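Local coordinates for choloylglycine hydrolase (Clostridium perfringens, PDB 2BJF), which hydrolyses the amide bond of glycine- and taurine-conjugated bile salts, releasing the free bile acid, and can also join bile acids to amines, at residues A[223-236]-A[255-267]. Numbering follows the deposited sequence.
Sequences FTPASRFIRVAFLR and ILNNVAMVRGSTR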
loop_
_atom_site.group_PDB
_atom_site.type_symbol
_atom_site.label_atom_id
_atom_site.label_comp_id
_atom_site.label_asym_id
_atom_site.label_seq_id
_atom_site.Cartn_x
_atom_site.Cartn_y
_atom_site.Cartn_z
ATOM N N PHE A 223 9.100 -0.114 -8.131
ATOM C CA PHE A 223 10.525 0.021 -8.422
ATOM C C PHE A 223 11.057 1.452 -8.300
ATOM O O PHE A 223 12.169 1.739 -8.753
ATOM C CB PHE A 223 10.843 -0.568 -9.804
ATOM C CG PHE A 223 10.497 -2.026 -9.935
ATOM C CD1 PHE A 223 11.398 -3.006 -9.531
ATOM C CD2 PHE A 223 9.266 -2.418 -10.457
ATOM C CE1 PHE A 223 11.079 -4.359 -9.642
ATOM C CE2 PHE A 223 8.939 -3.770 -10.573
ATOM C CZ PHE A 223 9.849 -4.740 -10.169
ATOM N N THR A 224 10.283 2.344 -7.678
ATOM C CA THR A 224 10.774 3.702 -7.410
ATOM C C THR A 224 11.928 3.653 -6.409
ATOM O O THR A 224 12.024 2.709 -5.618
ATOM C CB THR A 224 9.680 4.657 -6.871
ATOM O OG1 THR A 224 9.168 4.159 -5.629
ATOM C CG2 THR A 224 8.556 4.838 -7.882
ATOM N N PRO A 225 12.819 4.661 -6.448
ATOM C CA PRO A 225 13.938 4.712 -5.502
ATOM C C PRO A 225 13.516 4.629 -4.031
ATOM O O PRO A 225 14.156 3.915 -3.258
ATOM C CB PRO A 225 14.595 6.058 -5.810
ATOM C CG PRO A 225 14.242 6.332 -7.232
ATOM C CD PRO A 225 12.853 5.790 -7.398
ATOM N N ALA A 226 12.451 5.337 -3.654
ATOM C CA ALA A 226 11.979 5.325 -2.265
ATOM C C ALA A 226 11.507 3.938 -1.822
ATOM O O ALA A 226 11.850 3.478 -0.732
ATOM C CB ALA A 226 10.883 6.365 -2.057
ATOM N N SER A 227 10.737 3.269 -2.677
ATOM C CA SER A 227 10.236 1.930 -2.368
ATOM C C SER A 227 11.361 0.901 -2.285
ATOM O O SER A 227 11.360 0.042 -1.398
ATOM C CB SER A 227 9.184 1.502 -3.387
ATOM O OG SER A 227 8.041 2.332 -3.285
ATOM N N ARG A 228 12.321 1.001 -3.202
ATOM C CA ARG A 228 13.479 0.110 -3.194
ATOM C C ARG A 228 14.346 0.313 -1.953
ATOM O O ARG A 228 14.849 -0.657 -1.385
ATOM C CB ARG A 228 14.297 0.258 -4.481
ATOM C CG ARG A 228 13.583 -0.290 -5.710
ATOM C CD ARG A 228 14.468 -0.287 -6.948
ATOM N NE ARG A 228 14.609 1.039 -7.551
ATOM C CZ ARG A 228 15.642 1.855 -7.359
ATOM N NH1 ARG A 228 16.642 1.499 -6.559
ATOM N NH2 ARG A 228 15.675 3.035 -7.964
ATOM N N PHE A 229 14.497 1.569 -1.528
ATOM C CA PHE A 229 15.248 1.898 -0.310
ATOM C C PHE A 229 14.641 1.192 0.902
ATOM O O PHE A 229 15.356 0.562 1.681
ATOM C CB PHE A 229 15.289 3.417 -0.091
ATOM C CG PHE A 229 16.266 3.864 0.970
ATOM C CD1 PHE A 229 17.489 4.424 0.615
ATOM C CD2 PHE A 229 15.951 3.753 2.325
ATOM C CE1 PHE A 229 18.395 4.847 1.591
ATOM C CE2 PHE A 229 16.848 4.172 3.308
ATOM C CZ PHE A 229 18.072 4.722 2.939
ATOM N N ILE A 230 13.320 1.292 1.047
ATOM C CA ILE A 230 12.616 0.644 2.154
ATOM C C ILE A 230 12.846 -0.867 2.141
ATOM O O ILE A 230 13.213 -1.447 3.163
ATOM C CB ILE A 230 11.093 0.971 2.151
ATOM C CG1 ILE A 230 10.849 2.488 2.259
ATOM C CG2 ILE A 230 10.356 0.196 3.255
ATOM C CD1 ILE A 230 11.456 3.170 3.490
ATOM N N ARG A 231 12.655 -1.492 0.980
ATOM C CA ARG A 231 12.796 -2.942 0.866
ATOM C C ARG A 231 14.200 -3.432 1.221
ATOM O O ARG A 231 14.347 -4.325 2.054
ATOM C CB ARG A 231 12.376 -3.443 -0.520
ATOM C CG ARG A 231 10.880 -3.319 -0.787
ATOM C CD ARG A 231 10.348 -4.460 -1.661
ATOM N NE ARG A 231 10.993 -4.542 -2.975
ATOM C CZ ARG A 231 10.707 -3.763 -4.017
ATOM N NH1 ARG A 231 9.789 -2.806 -3.922
ATOM N NH2 ARG A 231 11.349 -3.938 -5.164
ATOM N N VAL A 232 15.224 -2.830 0.617
ATOM C CA VAL A 232 16.605 -3.255 0.869
ATOM C C VAL A 232 17.025 -3.006 2.327
ATOM O O VAL A 232 17.734 -3.819 2.918
ATOM C CB VAL A 232 17.613 -2.663 -0.170
ATOM C CG1 VAL A 232 17.748 -1.150 -0.041
ATOM C CG2 VAL A 232 18.969 -3.344 -0.070
ATOM N N ALA A 233 16.557 -1.903 2.908
ATOM C CA ALA A 233 16.875 -1.577 4.300
ATOM C C ALA A 233 16.366 -2.649 5.266
ATOM O O ALA A 233 17.099 -3.088 6.155
ATOM C CB ALA A 233 16.315 -0.214 4.672
ATOM N N PHE A 234 15.120 -3.076 5.076
ATOM C CA PHE A 234 14.512 -4.064 5.963
ATOM C C PHE A 234 14.947 -5.505 5.678
ATOM O O PHE A 234 15.099 -6.293 6.610
ATOM C CB PHE A 234 12.986 -3.920 5.982
ATOM C CG PHE A 234 12.506 -2.757 6.805
ATOM C CD1 PHE A 234 12.334 -2.884 8.182
ATOM C CD2 PHE A 234 12.247 -1.526 6.209
ATOM C CE1 PHE A 234 11.897 -1.802 8.956
ATOM C CE2 PHE A 234 11.810 -0.437 6.970
ATOM C CZ PHE A 234 11.637 -0.577 8.347
ATOM N N LEU A 235 15.160 -5.843 4.405
ATOM C CA LEU A 235 15.689 -7.165 4.048
ATOM C C LEU A 235 17.085 -7.375 4.633
ATOM O O LEU A 235 17.403 -8.461 5.122
ATOM C CB LEU A 235 15.727 -7.367 2.529
ATOM C CG LEU A 235 14.410 -7.477 1.757
ATOM C CD1 LEU A 235 14.716 -7.639 0.288
ATOM C CD2 LEU A 235 13.542 -8.624 2.244
ATOM N N ARG A 236 17.906 -6.328 4.578
ATOM C CA ARG A 236 19.245 -6.350 5.164
ATOM C C ARG A 236 19.169 -6.502 6.682
ATOM O O ARG A 236 19.846 -7.353 7.261
ATOM C CB ARG A 236 20.009 -5.076 4.793
ATOM C CG ARG A 236 21.414 -4.985 5.364
ATOM C CD ARG A 236 22.000 -3.601 5.151
ATOM N NE ARG A 236 23.382 -3.528 5.618
ATOM C CZ ARG A 236 23.749 -3.167 6.844
ATOM N NH1 ARG A 236 22.839 -2.827 7.749
ATOM N NH2 ARG A 236 25.036 -3.141 7.166
ATOM N N ILE A 255 19.507 -10.336 -1.640
ATOM C CA ILE A 255 18.959 -9.053 -1.196
ATOM C C ILE A 255 18.715 -8.123 -2.390
ATOM O O ILE A 255 17.612 -7.597 -2.559
ATOM C CB ILE A 255 19.866 -8.366 -0.136
ATOM C CG1 ILE A 255 19.893 -9.187 1.158
ATOM C CG2 ILE A 255 19.378 -6.950 0.155
ATOM C CD1 ILE A 255 20.962 -8.755 2.160
ATOM N N LEU A 256 19.735 -7.941 -3.224
ATOM C CA LEU A 256 19.625 -7.032 -4.366
ATOM C C LEU A 256 18.672 -7.510 -5.464
ATOM O O LEU A 256 18.078 -6.690 -6.165
ATOM C CB LEU A 256 21.005 -6.689 -4.940
ATOM C CG LEU A 256 21.878 -5.744 -4.101
ATOM C CD1 LEU A 256 23.159 -5.420 -4.841
ATOM C CD2 LEU A 256 21.149 -4.455 -3.739
ATOM N N ASN A 257 18.520 -8.828 -5.607
ATOM C CA ASN A 257 17.560 -9.399 -6.562
ATOM C C ASN A 257 16.135 -8.895 -6.314
ATOM O O ASN A 257 15.359 -8.711 -7.253
ATOM C CB ASN A 257 17.565 -10.934 -6.516
ATOM C CG ASN A 257 18.766 -11.564 -7.226
ATOM O OD1 ASN A 257 18.927 -12.785 -7.199
ATOM N ND2 ASN A 257 19.606 -10.746 -7.856
ATOM N N ASN A 258 15.802 -8.670 -5.044
ATOM C CA ASN A 258 14.465 -8.234 -4.659
ATOM C C ASN A 258 14.104 -6.846 -5.188
ATOM O O ASN A 258 12.928 -6.542 -5.398
ATOM C CB ASN A 258 14.311 -8.274 -3.138
ATOM C CG ASN A 258 12.918 -7.887 -2.685
ATOM O OD1 ASN A 258 12.679 -6.742 -2.296
ATOM N ND2 ASN A 258 11.986 -8.829 -2.754
ATOM N N VAL A 259 15.121 -6.013 -5.403
ATOM C CA VAL A 259 14.913 -4.653 -5.903
ATOM C C VAL A 259 15.406 -4.468 -7.343
ATOM O O VAL A 259 15.489 -3.345 -7.844
ATOM C CB VAL A 259 15.534 -3.582 -4.959
ATOM C CG1 VAL A 259 14.748 -3.498 -3.652
ATOM C CG2 VAL A 259 17.015 -3.864 -4.690
ATOM N N ALA A 260 15.712 -5.583 -8.005
ATOM C CA ALA A 260 16.162 -5.562 -9.393
ATOM C C ALA A 260 15.008 -5.286 -10.356
ATOM O O ALA A 260 13.900 -5.797 -10.176
ATOM C CB ALA A 260 16.854 -6.876 -9.747
ATOM N N MET A 261 15.273 -4.467 -11.370
ATOM C CA MET A 261 14.279 -4.162 -12.398
ATOM C C MET A 261 14.220 -5.265 -13.450
ATOM O O MET A 261 15.250 -5.840 -13.820
ATOM C CB MET A 261 14.570 -2.814 -13.060
ATOM C CG MET A 261 14.403 -1.626 -12.131
ATOM S SD MET A 261 14.869 -0.079 -12.918
ATOM C CE MET A 261 14.793 1.032 -11.518
ATOM N N VAL A 262 13.006 -5.541 -13.922
ATOM C CA VAL A 262 12.723 -6.642 -14.845
ATOM C C VAL A 262 12.222 -6.082 -16.178
ATOM O O VAL A 262 11.384 -5.177 -16.197
ATOM C CB VAL A 262 11.659 -7.606 -14.248
ATOM C CG1 VAL A 262 11.424 -8.805 -15.158
ATOM C CG2 VAL A 262 12.070 -8.076 -12.854
ATOM N N ARG A 263 12.736 -6.622 -17.284
ATOM C CA ARG A 263 12.398 -6.138 -18.628
ATOM C C ARG A 263 10.895 -6.011 -18.866
ATOM O O ARG A 263 10.139 -6.958 -18.633
ATOM C CB ARG A 263 13.021 -7.033 -19.708
ATOM C CG ARG A 263 13.092 -6.379 -21.084
ATOM C CD ARG A 263 13.611 -7.335 -22.156
ATOM N NE ARG A 263 14.979 -7.784 -21.901
ATOM C CZ ARG A 263 16.078 -7.133 -22.272
ATOM N NH1 ARG A 263 15.999 -5.978 -22.925
ATOM N NH2 ARG A 263 17.269 -7.643 -21.985
ATOM N N GLY A 264 10.479 -4.832 -19.322
ATOM C CA GLY A 264 9.095 -4.592 -19.723
ATOM C C GLY A 264 8.235 -3.783 -18.767
ATOM O O GLY A 264 7.309 -3.097 -19.202
ATOM N N SER A 265 8.532 -3.859 -17.470
ATOM C CA SER A 265 7.654 -3.285 -16.439
ATOM C C SER A 265 8.060 -1.914 -15.903
ATOM O O SER A 265 7.255 -1.237 -15.258
ATOM C CB SER A 265 7.452 -4.273 -15.283
ATOM O OG SER A 265 8.679 -4.846 -14.871
ATOM N N THR A 266 9.304 -1.514 -16.156
ATOM C CA THR A 266 9.768 -0.167 -15.824
ATOM C C THR A 266 10.144 0.557 -17.117
ATOM O O THR A 266 11.308 0.572 -17.527
ATOM C CB THR A 266 10.946 -0.188 -14.813
ATOM O OG1 THR A 266 10.573 -0.956 -13.663
ATOM C CG2 THR A 266 11.313 1.227 -14.363
ATOM N N ARG A 267 9.135 1.141 -17.757
ATOM C CA ARG A 267 9.302 1.792 -19.055
ATOM C C ARG A 267 9.526 3.291 -18.904
ATOM O O ARG A 267 8.743 3.982 -18.248
ATOM C CB ARG A 267 8.081 1.532 -19.947
ATOM C CG ARG A 267 7.764 0.056 -20.183
ATOM C CD ARG A 267 8.662 -0.567 -21.246
ATOM N NE ARG A 267 8.251 -0.186 -22.596
ATOM C CZ ARG A 267 8.856 -0.585 -23.712
ATOM N NH1 ARG A 267 9.915 -1.383 -23.657
ATOM N NH2 ARG A 267 8.399 -0.183 -24.891
#
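Arg231 on helix 225-243 offers its NE-NH2 edge to Asn258 of segment 255-267, which continues from helix 249-257, in the helical layer that packs on the six-stranded antiparallel sheet of this Ntn-hydrolase fold. Each nitrogen takes one oxygen: Arg231 NE donates to Asn258 OD1 at 2.9 Å, and Arg231 NH2 donates to the backbone O of Asn258 at 3.1 Å, the straighter bond at 161°. Both acceptors lie close to the guanidinium plane, while the Asn258 amide is turned 76° against it. The Asn258 side chain, its CG trans to the main-chain N (chi1 -178°), lies beside its own carbonyl, which presents OD1 and O to Arg231 together. Arg231 NH1 is taken by the carbonyls of Asp222 and Pro220, so all three nitrogens of the buried guanidinium have hydrogen-bond partners.

The apolar contacts run along the same helix. Val232 CG2 meets Ile255 CG2 at 3.6 Å, and Leu235 CD1 presses against the Asn258 amide, 3.5 Å from Asn258 CG. Val259 touches two arginines: its CG1 is 3.7 Å from Arg231 NH2, and its CB lies against the aliphatic part of Arg228. Before the helix, the Phe223 ring sits among Met261, Thr266 and Ala260, with Phe223 CE1 3.2 Å from Ala260 O.

Arg228 links this packing to the active site. Its NH1 bonds to the carbonyl O of Cys2, the inferred nucleophile, and its NH2 to Asn175 in the taurine pocket. A bend at chi3 turns Arg228 NE back to Phe223 O, at 2.8 Å, above the carbonyl plane.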